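Side-chain contact in putative metallopeptidase (Shewanella baltica OS155, PDB 3IEH), which binds a zinc ion and probably acts as a hydrolase of the peptidase M14 family, perhaps a metallocarboxypeptidase: residues L30-E35 and H88-A93. Numbering follows the deposited sequence.
Sequences LLLEQE and HFLSEA
S91, whose backbone lies against the carboxylate of E35, folds its own hydroxyl back into the helix: S91 OG donates to H88 O over 2.6 Å, meeting the carbonyl at a C=O...OG angle of 130° and somewhat out of its plane. The same oxygen accepts E92 N at 3.3 Å, so two donors grip it where helix 81-91 runs out and E92 leaves helical geometry. From helix 25-39, E35 approaches this last turn with a side chain bent at chi2 (-55°), which curls the carboxylate over the S91 backbone; CD comes within 3.8 Å of S91 CA. OE1 also stands 3.4 Å from L90 O, but both are acceptors and no bond joins them. L90 O is instead engaged by A93 N, at 2.9 Å. A carboxylate beside the carbonyl end of a helix would be expected to meet an unfavourable field, which R38 probably offsets: it forms a salt bridge with E35 OE1 and a hydrogen bond with A93 O, tying helix 25-39 to the chain just beyond helix 81-91. E35 CB packs on L90 CB at 4.1 Å, while L90 CD1 reaches L32 CD1 at 4.3 Å. The CB of L32 points away from L90, yet CG lies anti to the backbone N (chi1 -175°) and its CD1 methyl swings back to make this touch. Further along helix 25-39, M36 and L39 also pack on L90, and L31 and L32 meet L87 of helix 81-91. This is helix-to-helix packing within the α/β peptidase M14 fold, away from the zinc site: helix 81-91 lies between helix 25-39 and helix 253-271, on which H88 and F89 pack, and L32 rests on P107, just past sheet strand 102-106.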
# COMPACT_ATOMS: atom_id res chain seq x y z
N LEU A 30 -16.14 -6.70 6.77
CA LEU A 30 -16.63 -8.00 7.26
C LEU A 30 -15.59 -9.08 6.99
O LEU A 30 -15.25 -9.84 7.87
CB LEU A 30 -17.96 -8.35 6.58
CG LEU A 30 -18.54 -9.74 6.83
CD1 LEU A 30 -18.71 -10.00 8.32
CD2 LEU A 30 -19.89 -9.91 6.12
N LEU A 31 -15.07 -9.15 5.76
CA LEU A 31 -14.05 -10.12 5.40
C LEU A 31 -12.70 -9.76 6.07
O LEU A 31 -11.94 -10.63 6.46
CB LEU A 31 -13.85 -10.22 3.88
CG LEU A 31 -15.07 -10.54 2.98
CD1 LEU A 31 -14.67 -10.44 1.51
CD2 LEU A 31 -15.73 -11.91 3.27
N LEU A 32 -12.42 -8.47 6.21
CA LEU A 32 -11.19 -8.06 6.83
C LEU A 32 -11.17 -8.53 8.29
O LEU A 32 -10.22 -9.14 8.72
CB LEU A 32 -11.00 -6.54 6.76
CG LEU A 32 -9.66 -6.04 7.29
CD1 LEU A 32 -8.51 -6.61 6.45
CD2 LEU A 32 -9.62 -4.52 7.31
N GLU A 33 -12.23 -8.21 9.03
CA GLU A 33 -12.37 -8.67 10.39
C GLU A 33 -12.20 -10.20 10.46
O GLU A 33 -11.43 -10.68 11.29
CB GLU A 33 -13.72 -8.25 11.00
CG GLU A 33 -13.90 -6.74 11.19
N GLN A 34 -12.89 -10.95 9.59
CA GLN A 34 -12.82 -12.41 9.69
C GLN A 34 -11.38 -12.90 9.51
O GLN A 34 -10.90 -13.72 10.28
CB GLN A 34 -13.78 -13.13 8.74
CG GLN A 34 -15.28 -13.05 9.14
N GLU A 35 -10.68 -12.36 8.52
CA GLU A 35 -9.29 -12.75 8.27
C GLU A 35 -8.33 -12.34 9.39
O GLU A 35 -7.45 -13.11 9.74
CB GLU A 35 -8.80 -12.25 6.90
CG GLU A 35 -9.48 -12.95 5.74
CD GLU A 35 -9.34 -14.48 5.82
OE1 GLU A 35 -8.27 -14.95 6.23
OE2 GLU A 35 -10.29 -15.22 5.48
N HIS A 88 -7.37 -10.85 -0.55
CA HIS A 88 -7.10 -12.07 -1.27
C HIS A 88 -5.88 -12.77 -0.67
O HIS A 88 -5.92 -13.96 -0.35
CB HIS A 88 -6.84 -11.79 -2.73
CG HIS A 88 -6.56 -13.03 -3.50
ND1 HIS A 88 -5.28 -13.54 -3.62
CD2 HIS A 88 -7.38 -13.92 -4.08
CE1 HIS A 88 -5.33 -14.67 -4.30
NE2 HIS A 88 -6.60 -14.92 -4.59
N PHE A 89 -4.82 -12.00 -0.51
CA PHE A 89 -3.58 -12.48 0.06
C PHE A 89 -3.76 -13.09 1.45
O PHE A 89 -3.19 -14.13 1.75
CB PHE A 89 -2.59 -11.33 0.12
CG PHE A 89 -1.42 -11.58 1.00
CD1 PHE A 89 -0.30 -12.24 0.51
CD2 PHE A 89 -1.41 -11.10 2.30
CE1 PHE A 89 0.80 -12.44 1.31
CE2 PHE A 89 -0.32 -11.30 3.12
CZ PHE A 89 0.79 -11.98 2.63
N LEU A 90 -4.55 -12.44 2.30
CA LEU A 90 -4.77 -12.91 3.65
C LEU A 90 -5.58 -14.19 3.67
O LEU A 90 -5.32 -15.07 4.49
CB LEU A 90 -5.49 -11.87 4.51
CG LEU A 90 -4.64 -10.63 4.78
CD1 LEU A 90 -5.50 -9.51 5.40
CD2 LEU A 90 -3.40 -10.98 5.61
N SER A 91 -6.54 -14.29 2.76
CA SER A 91 -7.39 -15.46 2.68
C SER A 91 -6.51 -16.68 2.41
O SER A 91 -6.80 -17.77 2.86
CB SER A 91 -8.47 -15.31 1.61
OG SER A 91 -7.91 -15.44 0.32
N GLU A 92 -5.41 -16.47 1.70
CA GLU A 92 -4.48 -17.54 1.40
C GLU A 92 -3.37 -17.72 2.43
O GLU A 92 -2.47 -18.55 2.22
CB GLU A 92 -3.89 -17.32 0.01
CG GLU A 92 -4.92 -17.47 -1.12
CD GLU A 92 -4.29 -17.46 -2.51
OE1 GLU A 92 -3.24 -16.80 -2.71
OE2 GLU A 92 -4.87 -18.12 -3.42
N ALA A 93 -3.42 -17.00 3.56
CA ALA A 93 -2.38 -17.05 4.58
C ALA A 93 -2.79 -17.79 5.84
O ALA A 93 -3.97 -17.84 6.17
CB ALA A 93 -1.97 -15.65 4.94